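Local coordinates for major royal jelly protein 1 (Apis mellifera, PDB 5YYL) that binds the sterol 24-methylenecholesterol and serves as the most abundant protein of royal jelly, where it probably nourishes developing larvae, at residues I359-P364 / I373-I378; K62-S67 / V78-Y83; N229-D234 / D251-M256. All blocks are in the same frame, centred on the assembly; numbering follows the deposited sequence.

Interaction 1. Residues I359-P364 / I373-I378. With 94R ((3beta,14beta,17alpha)-ergosta-5,24(28)-dien-3-ol), chain F.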
loop_
_atom_site.group_PDB
_atom_site.type_symbol
_atom_site.label_atom_id
_atom_site.label_comp_id
_atom_site.label_asym_id
_atom_site.label_seq_id
_atom_site.Cartn_x
_atom_site.Cartn_y
_atom_site.Cartn_z
ATOM N N ILE A 359 -20.873 17.638 -19.217
ATOM C CA ILE A 359 -19.943 16.540 -19.399
ATOM C C ILE A 359 -18.628 16.863 -18.721
ATOM O O ILE A 359 -18.044 17.907 -18.939
ATOM C CB ILE A 359 -19.746 16.177 -20.899
ATOM C CG1 ILE A 359 -21.050 15.544 -21.418
ATOM C CG2 ILE A 359 -18.580 15.195 -21.085
ATOM C CD1 ILE A 359 -21.023 15.063 -22.846
ATOM N N LYS A 360 -18.167 15.909 -17.928
ATOM C CA LYS A 360 -16.957 16.017 -17.130
ATOM C C LYS A 360 -16.011 14.900 -17.510
ATOM O O LYS A 360 -16.444 13.878 -18.005
ATOM C CB LYS A 360 -17.339 15.888 -15.643
ATOM C CG LYS A 360 -18.337 16.948 -15.161
ATOM C CD LYS A 360 -17.714 18.346 -15.079
ATOM C CE LYS A 360 -18.777 19.433 -15.156
ATOM N NZ LYS A 360 -18.205 20.765 -14.840
ATOM N N GLU A 361 -14.725 15.113 -17.275
ATOM C CA GLU A 361 -13.696 14.088 -17.426
ATOM C C GLU A 361 -13.307 13.544 -16.048
ATOM O O GLU A 361 -13.192 14.304 -15.082
ATOM C CB GLU A 361 -12.475 14.669 -18.117
ATOM C CG GLU A 361 -12.694 15.058 -19.555
ATOM C CD GLU A 361 -11.478 15.781 -20.108
ATOM O OE1 GLU A 361 -10.835 15.230 -21.038
ATOM O OE2 GLU A 361 -11.151 16.888 -19.597
ATOM N N ALA A 362 -13.079 12.239 -15.959
ATOM C CA ALA A 362 -12.673 11.615 -14.704
ATOM C C ALA A 362 -11.339 12.197 -14.273
ATOM O O ALA A 362 -10.543 12.569 -15.116
ATOM C CB ALA A 362 -12.570 10.106 -14.860
ATOM N N LEU A 363 -11.126 12.299 -12.965
ATOM C CA LEU A 363 -9.920 12.908 -12.387
ATOM C C LEU A 363 -9.291 11.927 -11.398
ATOM O O LEU A 363 -9.959 10.986 -10.973
ATOM C CB LEU A 363 -10.281 14.215 -11.656
ATOM C CG LEU A 363 -10.634 15.473 -12.481
ATOM C CD1 LEU A 363 -11.307 16.517 -11.604
ATOM C CD2 LEU A 363 -9.378 16.041 -13.126
ATOM N N PRO A 364 -8.021 12.106 -11.019
ATOM C CA PRO A 364 -7.090 13.091 -11.587
ATOM C C PRO A 364 -6.693 12.775 -13.021
ATOM O O PRO A 364 -6.896 11.672 -13.486
ATOM C CB PRO A 364 -5.870 12.958 -10.681
ATOM C CG PRO A 364 -5.876 11.521 -10.265
ATOM C CD PRO A 364 -7.315 11.071 -10.243
ATOM N N ILE A 373 -8.626 4.392 -20.107
ATOM C CA ILE A 373 -9.787 4.979 -19.435
ATOM C C ILE A 373 -10.685 5.731 -20.395
ATOM O O ILE A 373 -10.226 6.639 -21.092
ATOM C CB ILE A 373 -9.356 5.962 -18.320
ATOM C CG1 ILE A 373 -8.256 5.314 -17.476
ATOM C CG2 ILE A 373 -10.555 6.332 -17.446
ATOM C CD1 ILE A 373 -7.956 5.958 -16.176
ATOM N N ASN A 374 -11.965 5.359 -20.402
ATOM C CA ASN A 374 -13.001 6.193 -20.997
ATOM C C ASN A 374 -13.350 7.243 -19.977
ATOM O O ASN A 374 -14.143 6.974 -19.078
ATOM C CB ASN A 374 -14.231 5.365 -21.349
ATOM C CG ASN A 374 -13.994 4.449 -22.517
ATOM O OD1 ASN A 374 -13.233 4.774 -23.426
ATOM N ND2 ASN A 374 -14.635 3.298 -22.503
ATOM N N ARG A 375 -12.739 8.422 -20.107
ATOM C CA ARG A 375 -12.724 9.410 -19.013
ATOM C C ARG A 375 -14.014 10.224 -18.894
ATOM O O ARG A 375 -14.376 10.621 -17.789
ATOM C CB ARG A 375 -11.522 10.351 -19.138
ATOM C CG ARG A 375 -10.187 9.631 -18.938
ATOM C CD ARG A 375 -8.924 10.405 -19.388
ATOM N NE ARG A 375 -8.918 11.884 -19.288
ATOM C CZ ARG A 375 -8.879 12.594 -18.158
ATOM N NH1 ARG A 375 -8.878 11.970 -16.979
ATOM N NH2 ARG A 375 -8.858 13.925 -18.199
ATOM N N GLU A 376 -14.698 10.460 -20.008
ATOM C CA GLU A 376 -15.823 11.396 -20.059
ATOM C C GLU A 376 -17.122 10.758 -19.610
ATOM O O GLU A 376 -17.438 9.644 -20.022
ATOM C CB GLU A 376 -16.042 11.927 -21.475
ATOM C CG GLU A 376 -15.132 13.077 -21.854
ATOM C CD GLU A 376 -15.386 13.558 -23.280
ATOM O OE1 GLU A 376 -15.531 14.817 -23.439
ATOM O OE2 GLU A 376 -15.448 12.697 -24.220
ATOM N N TYR A 377 -17.870 11.492 -18.788
ATOM C CA TYR A 377 -19.206 11.100 -18.342
ATOM C C TYR A 377 -20.159 12.279 -18.366
ATOM O O TYR A 377 -19.741 13.436 -18.260
ATOM C CB TYR A 377 -19.164 10.499 -16.928
ATOM C CG TYR A 377 -18.625 11.395 -15.836
ATOM C CD1 TYR A 377 -17.257 11.511 -15.601
ATOM C CD2 TYR A 377 -19.491 12.098 -14.996
ATOM C CE1 TYR A 377 -16.778 12.326 -14.584
ATOM C CE2 TYR A 377 -19.013 12.911 -13.959
ATOM C CZ TYR A 377 -17.668 13.030 -13.764
ATOM O OH TYR A 377 -17.199 13.847 -12.759
ATOM N N ILE A 378 -21.448 11.963 -18.463
ATOM C CA ILE A 378 -22.490 12.969 -18.630
ATOM C C ILE A 378 -23.391 13.021 -17.403
ATOM O O ILE A 378 -23.734 11.979 -16.865
ATOM C CB ILE A 378 -23.322 12.680 -19.901
ATOM C CG1 ILE A 378 -24.130 13.900 -20.320
ATOM C CG2 ILE A 378 -24.254 11.471 -19.722
ATOM C CD1 ILE A 378 -24.799 13.714 -21.660
HETATM C C1 94R F . -6.218 6.375 -12.627
HETATM O O1 94R F . -6.502 9.638 -14.559
HETATM C C2 94R F . -5.845 7.802 -13.042
HETATM C C3 94R F . -6.768 8.292 -14.145
HETATM C C4 94R F . -8.228 8.224 -13.708
HETATM C C5 94R F . -8.584 6.944 -12.993
HETATM C C10 94R F . -7.620 6.303 -12.032
HETATM C C19 94R F . -7.670 7.117 -10.739
HETATM C C9 94R F . -8.012 4.835 -11.824
HETATM C C11 94R F . -7.147 4.094 -10.792
HETATM C C12 94R F . -7.558 2.637 -10.519
HETATM C C13 94R F . -9.025 2.581 -10.106
HETATM C C18 94R F . -9.228 3.239 -8.737
HETATM C C17 94R F . -9.679 1.194 -10.136
HETATM C C20 94R F . -9.483 0.251 -8.950
HETATM C C22 94R F . -10.091 -1.104 -9.289
HETATM C C23 94R F . -10.636 -1.808 -8.060
HETATM C C24 94R F . -11.254 -3.168 -8.365
HETATM C C28 94R F . -11.694 -3.570 -9.560
HETATM C C25 94R F . -11.417 -4.093 -7.203
HETATM C C27 94R F . -10.884 -5.490 -7.546
HETATM C C26 94R F . -12.882 -4.092 -6.777
HETATM C C21 94R F . -8.016 0.053 -8.596
HETATM C C16 94R F . -11.166 1.497 -10.364
HETATM C C15 94R F . -11.252 2.903 -10.943
HETATM C C14 94R F . -9.803 3.236 -11.236
HETATM C C8 94R F . -9.489 4.693 -11.488
HETATM C C7 94R F . -10.342 5.197 -12.629
HETATM C C6 94R F . -9.802 6.455 -13.244
#
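Two flat groups of segment 373-378, Tyr377 on the strand and Arg375 at the break before it, lie against segment 359-364. The Tyr377 ring carries Lys360 on one face: CB sits 3.9 Å from the ring centroid, displaced toward the hydroxyl end in a CH-pi contact, while Ala362 N approaches the ring edge near its plane. Tyr377 CG stands between the backbone N and the carbonyl carbon (chi1 60°), which turns the ring across its partner strand. The Arg375 guanidinium has Glu361 CB over one face. Its NH1 makes a strongly bent, weak hydrogen bond to Ala362 O, and NH2 lies in a long salt bridge, 3.7 Å from Glu361 OE1, with the carboxylate and guanidinium planes turned 55° apart.

The backbones pair antiparallel. Lys360 N donates to Tyr377 O (3.0 Å) and Tyr377 N returns a bond to Lys360 O (2.9 Å), both nearly along the C=O axes. Two residues on, Ala362 N donates to Arg375 O from above the carbonyl plane. Ile359 CG1 meets Ile378 CG1 at 3.7 Å. The amine of Lys360 leads away to Asp70, and Glu376 OE1 is bonded by Lys313 N.

Past the strand end a cis peptide precedes Pro364, whose O accepts a hydrogen bond from sterol O1, modelled very short at 2.3 Å. Ile373 CD1 touches sterol C3 at 3.3 Å, and Val366 and Ile430 complete the pocket. A backbone carbonyl holds the polar head of the sterol, hydrocarbon side chains meet its rings, and the nearby arginine charge may polarise the hydroxyl end.

Interaction 2. Residues K62-S67 / V78-Y83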
loop_
_atom_site.group_PDB
_atom_site.type_symbol
_atom_site.label_atom_id
_atom_site.label_comp_id
_atom_site.label_asym_id
_atom_site.label_seq_id
_atom_site.Cartn_x
_atom_site.Cartn_y
_atom_site.Cartn_z
ATOM N N LYS A 62 -43.481 23.538 -2.546
ATOM C CA LYS A 62 -44.220 23.380 -3.807
ATOM C C LYS A 62 -43.748 24.306 -4.938
ATOM O O LYS A 62 -44.137 24.103 -6.085
ATOM C CB LYS A 62 -45.733 23.572 -3.578
ATOM C CG LYS A 62 -46.406 22.445 -2.799
ATOM C CD LYS A 62 -47.928 22.599 -2.722
ATOM C CE LYS A 62 -48.400 23.184 -1.394
ATOM N NZ LYS A 62 -47.775 24.501 -1.065
ATOM N N ASN A 63 -42.927 25.310 -4.628
ATOM C CA ASN A 63 -42.463 26.281 -5.626
ATOM C C ASN A 63 -40.966 26.198 -5.937
ATOM O O ASN A 63 -40.391 27.165 -6.440
ATOM C CB ASN A 63 -42.790 27.711 -5.158
ATOM C CG ASN A 63 -44.249 27.902 -4.784
ATOM O OD1 ASN A 63 -45.138 27.146 -5.203
ATOM N ND2 ASN A 63 -44.502 28.929 -3.990
ATOM N N ASN A 64 -40.331 25.061 -5.653
ATOM C CA ASN A 64 -38.895 24.917 -5.895
ATOM C C ASN A 64 -38.663 24.047 -7.115
ATOM O O ASN A 64 -38.993 22.861 -7.115
ATOM C CB ASN A 64 -38.184 24.376 -4.664
ATOM C CG ASN A 64 -38.006 25.441 -3.598
ATOM O OD1 ASN A 64 -36.907 25.950 -3.379
ATOM N ND2 ASN A 64 -39.106 25.813 -2.958
ATOM N N TYR A 65 -38.138 24.670 -8.165
ATOM C CA TYR A 65 -37.950 24.036 -9.463
ATOM C C TYR A 65 -36.503 24.249 -9.893
ATOM O O TYR A 65 -36.001 25.393 -9.872
ATOM C CB TYR A 65 -38.883 24.631 -10.514
ATOM C CG TYR A 65 -40.329 24.747 -10.079
ATOM C CD1 TYR A 65 -41.124 23.607 -9.907
ATOM C CD2 TYR A 65 -40.910 26.004 -9.830
ATOM C CE1 TYR A 65 -42.449 23.712 -9.508
ATOM C CE2 TYR A 65 -42.234 26.118 -9.432
ATOM C CZ TYR A 65 -42.997 24.973 -9.267
ATOM O OH TYR A 65 -44.313 25.091 -8.864
ATOM N N PRO A 66 -35.816 23.157 -10.269
ATOM C CA PRO A 66 -34.401 23.293 -10.590
ATOM C C PRO A 66 -34.189 23.749 -12.026
ATOM O O PRO A 66 -34.882 23.303 -12.924
ATOM C CB PRO A 66 -33.860 21.879 -10.362
ATOM C CG PRO A 66 -35.023 20.984 -10.656
ATOM C CD PRO A 66 -36.290 21.765 -10.409
ATOM N N SER A 67 -33.241 24.642 -12.217
ATOM C CA SER A 67 -32.923 25.196 -13.519
ATOM C C SER A 67 -31.674 24.533 -14.115
ATOM O O SER A 67 -31.692 24.119 -15.268
ATOM C CB SER A 67 -32.719 26.705 -13.394
ATOM O OG SER A 67 -32.411 27.279 -14.647
ATOM N N VAL A 78 -26.834 22.924 -7.699
ATOM C CA VAL A 78 -28.230 22.828 -8.129
ATOM C C VAL A 78 -28.813 24.220 -8.035
ATOM O O VAL A 78 -28.810 24.797 -6.953
ATOM C CB VAL A 78 -29.045 21.879 -7.233
ATOM C CG1 VAL A 78 -30.502 21.844 -7.679
ATOM C CG2 VAL A 78 -28.444 20.471 -7.254
ATOM N N THR A 79 -29.272 24.777 -9.157
ATOM C CA THR A 79 -29.825 26.135 -9.165
ATOM C C THR A 79 -31.333 26.078 -9.208
ATOM O O THR A 79 -31.906 25.242 -9.897
ATOM C CB THR A 79 -29.333 27.018 -10.316
ATOM O OG1 THR A 79 -29.958 26.622 -11.541
ATOM C CG2 THR A 79 -27.850 26.976 -10.437
ATOM N N MET A 80 -31.962 26.978 -8.462
ATOM C CA MET A 80 -33.408 26.988 -8.348
ATOM C C MET A 80 -33.982 28.277 -8.953
ATOM O O MET A 80 -33.458 29.396 -8.719
ATOM C CB MET A 80 -33.823 26.840 -6.889
ATOM C CG MET A 80 -35.095 26.024 -6.705
ATOM S SD MET A 80 -34.966 24.233 -6.927
ATOM C CE MET A 80 -33.327 23.908 -6.271
ATOM N N LEU A 81 -35.037 28.093 -9.756
ATOM C CA LEU A 81 -35.804 29.213 -10.301
ATOM C C LEU A 81 -36.436 29.940 -9.130
ATOM O O LEU A 81 -37.147 29.321 -8.327
ATOM C CB LEU A 81 -36.919 28.738 -11.240
ATOM C CG LEU A 81 -36.521 28.151 -12.593
ATOM C CD1 LEU A 81 -37.746 27.662 -13.338
ATOM C CD2 LEU A 81 -35.739 29.170 -13.393
ATOM N N ARG A 82 -36.176 31.241 -9.041
ATOM C CA ARG A 82 -36.616 32.043 -7.894
ATOM C C ARG A 82 -38.077 32.428 -8.007
ATOM O O ARG A 82 -38.414 33.507 -8.459
ATOM C CB ARG A 82 -35.753 33.293 -7.733
ATOM C CG ARG A 82 -36.073 34.104 -6.496
ATOM C CD ARG A 82 -35.512 33.478 -5.213
ATOM N NE ARG A 82 -34.106 33.838 -5.094
ATOM C CZ ARG A 82 -33.380 33.806 -3.983
ATOM N NH1 ARG A 82 -33.903 33.396 -2.822
ATOM N NH2 ARG A 82 -32.094 34.181 -4.043
ATOM N N TYR A 83 -38.934 31.513 -7.596
ATOM C CA TYR A 83 -40.329 31.821 -7.359
ATOM C C TYR A 83 -40.504 32.333 -5.917
ATOM O O TYR A 83 -39.524 32.513 -5.189
ATOM C CB TYR A 83 -41.222 30.615 -7.671
ATOM C CG TYR A 83 -41.485 30.419 -9.147
ATOM C CD1 TYR A 83 -42.774 30.503 -9.656
ATOM C CD2 TYR A 83 -40.443 30.156 -10.042
ATOM C CE1 TYR A 83 -43.028 30.325 -11.006
ATOM C CE2 TYR A 83 -40.690 29.981 -11.398
ATOM C CZ TYR A 83 -41.988 30.063 -11.874
ATOM O OH TYR A 83 -42.268 29.898 -13.210
#
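Met80 folds back over the neighbouring strand. CB lies near Tyr65 O; CG comes 3.4 Å from that same oxygen and also meets Asn64 OD1, which is held by Tyr42. A bend at chi2 (74°) then lays SD against the peptide between Tyr65 and Pro66, 3.3 Å from Tyr65 C and 3.6 Å from Pro66 N. At the tip, chi3 (35°) turns CE back toward its own strand, 3.8 Å from Val78 CG1. Thioether and peptide thus pack flank to flank on the face that Met80 shares with the Pro66 ring, its partner in a non-hydrogen-bonded pair.

The backbone bonds sit on both sides of that pair. Leu81 N donates to Tyr65 O at 2.9 Å, almost in line with the C=O axis, and Ser67 N donates to Thr79 O at 2.7 Å, straight at hydrogen but from above the carbonyl plane. Ser67 CB rests between Thr79 OG1 and Leu81 CD2, while its hydroxyl bonds to Ser125 O.

Tyr65 and Tyr83 form a T-shaped pair. The CD2-CE2 edge of Tyr65 points at the face of Tyr83, with CE2 4.3 Å above the centre of that ring and the planes at 81°; Met388 of helix 385-389 touches both. This is the open end of a beta hairpin, strands 65-72 and 75-81, the first two strands of a four-stranded antiparallel blade in a beta-propeller.

Interaction 3. Residues N229-D234 / D251-M256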
loop_
_atom_site.group_PDB
_atom_site.type_symbol
_atom_site.label_atom_id
_atom_site.label_comp_id
_atom_site.label_asym_id
_atom_site.label_seq_id
_atom_site.Cartn_x
_atom_site.Cartn_y
_atom_site.Cartn_z
ATOM N N ASN A 229 -33.095 35.040 -37.701
ATOM C CA ASN A 229 -34.331 34.259 -37.854
ATOM C C ASN A 229 -34.161 32.856 -37.248
ATOM O O ASN A 229 -35.145 32.227 -36.844
ATOM C CB ASN A 229 -34.776 34.190 -39.337
ATOM C CG ASN A 229 -33.848 33.338 -40.209
ATOM O OD1 ASN A 229 -32.640 33.589 -40.298
ATOM N ND2 ASN A 229 -34.420 32.328 -40.866
ATOM N N THR A 230 -32.908 32.386 -37.189
ATOM C CA THR A 230 -32.537 31.161 -36.482
ATOM C C THR A 230 -32.732 31.265 -34.964
ATOM O O THR A 230 -32.941 30.244 -34.315
ATOM C CB THR A 230 -31.080 30.742 -36.795
ATOM O OG1 THR A 230 -30.162 31.724 -36.309
ATOM C CG2 THR A 230 -30.890 30.540 -38.309
ATOM N N PHE A 231 -32.659 32.481 -34.417
ATOM C CA PHE A 231 -32.990 32.752 -32.997
ATOM C C PHE A 231 -34.494 32.888 -32.700
ATOM O O PHE A 231 -34.875 32.962 -31.521
ATOM C CB PHE A 231 -32.305 34.034 -32.487
ATOM C CG PHE A 231 -30.818 34.061 -32.635
ATOM C CD1 PHE A 231 -30.070 32.958 -33.050
ATOM C CD2 PHE A 231 -30.155 35.226 -32.322
ATOM C CE1 PHE A 231 -28.692 33.048 -33.183
ATOM C CE2 PHE A 231 -28.782 35.325 -32.451
ATOM C CZ PHE A 231 -28.044 34.236 -32.883
ATOM N N ASP A 232 -35.333 32.951 -33.729
ATOM C CA ASP A 232 -36.762 33.226 -33.546
ATOM C C ASP A 232 -37.541 31.941 -33.321
ATOM O O ASP A 232 -37.150 30.878 -33.810
ATOM C CB ASP A 232 -37.351 33.965 -34.756
ATOM C CG ASP A 232 -36.799 35.375 -34.928
ATOM O OD1 ASP A 232 -36.886 35.882 -36.081
ATOM O OD2 ASP A 232 -36.309 35.982 -33.938
ATOM N N TYR A 233 -38.656 32.056 -32.592
ATOM C CA TYR A 233 -39.520 30.913 -32.312
ATOM C C TYR A 233 -40.346 30.577 -33.549
ATOM O O TYR A 233 -40.684 31.468 -34.328
ATOM C CB TYR A 233 -40.418 31.174 -31.088
ATOM C CG TYR A 233 -41.784 31.789 -31.339
ATOM C CD1 TYR A 233 -42.904 30.983 -31.523
ATOM C CD2 TYR A 233 -41.964 33.170 -31.359
ATOM C CE1 TYR A 233 -44.161 31.528 -31.743
ATOM C CE2 TYR A 233 -43.224 33.733 -31.569
ATOM C CZ TYR A 233 -44.320 32.899 -31.764
ATOM O OH TYR A 233 -45.581 33.402 -31.977
ATOM N N ASP A 234 -40.655 29.292 -33.729
ATOM C CA ASP A 234 -41.490 28.841 -34.825
ATOM C C ASP A 234 -42.864 28.488 -34.256
ATOM O O ASP A 234 -42.954 27.622 -33.383
ATOM C CB ASP A 234 -40.848 27.629 -35.485
ATOM C CG ASP A 234 -41.489 27.268 -36.807
ATOM O OD1 ASP A 234 -42.645 27.680 -37.059
ATOM O OD2 ASP A 234 -40.829 26.551 -37.595
ATOM N N ASP A 251 -41.162 30.451 -27.199
ATOM C CA ASP A 251 -39.797 30.813 -26.815
ATOM C C ASP A 251 -38.829 30.464 -27.946
ATOM O O ASP A 251 -39.023 29.477 -28.665
ATOM C CB ASP A 251 -39.376 30.087 -25.526
ATOM C CG ASP A 251 -40.220 30.470 -24.326
ATOM O OD1 ASP A 251 -40.200 31.649 -23.930
ATOM O OD2 ASP A 251 -40.888 29.582 -23.760
ATOM N N GLY A 252 -37.793 31.294 -28.088
ATOM C CA GLY A 252 -36.743 31.130 -29.107
ATOM C C GLY A 252 -35.449 30.549 -28.568
ATOM O O GLY A 252 -35.473 29.589 -27.792
ATOM N N ILE A 253 -34.322 31.134 -28.974
ATOM C CA ILE A 253 -32.978 30.590 -28.678
ATOM C C ILE A 253 -32.758 30.214 -27.217
ATOM O O ILE A 253 -32.771 31.047 -26.323
ATOM C CB ILE A 253 -31.843 31.528 -29.168
ATOM C CG1 ILE A 253 -30.483 30.857 -29.017
ATOM C CG2 ILE A 253 -31.878 32.890 -28.487
ATOM C CD1 ILE A 253 -29.365 31.621 -29.687
ATOM N N SER A 254 -32.581 28.918 -27.001
ATOM C CA SER A 254 -32.014 28.362 -25.767
ATOM C C SER A 254 -31.286 27.042 -26.099
ATOM O O SER A 254 -30.985 26.778 -27.265
ATOM C CB SER A 254 -33.109 28.160 -24.712
ATOM O OG SER A 254 -32.548 28.299 -23.415
ATOM N N GLY A 255 -31.002 26.223 -25.094
ATOM C CA GLY A 255 -30.327 24.961 -25.312
ATOM C C GLY A 255 -29.005 25.118 -26.040
ATOM O O GLY A 255 -28.743 24.428 -27.020
ATOM N N MET A 256 -28.157 26.015 -25.552
ATOM C CA MET A 256 -26.848 26.217 -26.157
ATOM C C MET A 256 -25.827 25.173 -25.687
ATOM O O MET A 256 -25.970 24.590 -24.618
ATOM C CB MET A 256 -26.341 27.619 -25.864
ATOM C CG MET A 256 -27.214 28.708 -26.468
ATOM S SD MET A 256 -26.282 30.242 -26.691
ATOM C CE MET A 256 -25.743 30.568 -25.019
#
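The connection between two propeller blades, which includes strands 239-242 and 245-248, is drawn together here: the loop after strand 225-226, the outer strand of one blade, is tied to the start of strand 253-258, which opens the next. A single backbone hydrogen bond joins the two segments. Ile253 N donates to Phe231 O at 3.2 Å, arriving 36° out of the carbonyl plane. Gly252 CA also approaches Phe231 O, at 3.6 Å, so one carbonyl receives both an N-H and a weaker C-H contact. Having no side chain, Gly252 lets that oxygen settle close to the strand, and its own backbone is bonded to Glu208 and Val270.

Beside this bond the side chains of Phe231 and Ile253 run side by side, pointing the same way. Ile253 CG1 is anti to the backbone N (chi1 -172°), and the extended chain carries CD1 over one face of the phenyl ring. The methyl sits 4.0 Å from the ring centroid in a CH-pi contact, displaced toward the rim, where CD1 of Phe231 is 3.7 Å from CD1 of Ile253. Tyr267 and Tyr295 also meet the Phe231 ring, each with its plane steeply inclined to it, and Leu213 of the preceding blade touches it.

Farther along, Tyr233 CB rests 3.3 Å from Asp251 O, and Tyr233 N donates to Glu211 OE1. Apolar side chains packed between adjacent blades are typical of beta-propellers; here the linking loop supplies one of them, Phe231.

In the fold
Along the chain the order is interaction 2, interaction 3, interaction 1. Interaction 2 belongs to the first four-stranded blade, interaction 3 spans the passage from the sheet 185-226 to the sheet 253-298, and interaction 1 lies in the last blade, whose strands 353-361, 373-383 and 400-406 are joined by the N-terminal strand 33-37. Interactions 1 and 3 fall on opposite sides of the chain's centre, their centres about 31 Å apart; interaction 2 is about 28 Å from the first and 23 Å from the third, centre to centre. First and last blades adjoin in the closed ring, as the Lys360-Asp70 salt bridge attests; of the three, interaction 1 is the one that holds sterol-pocket residues.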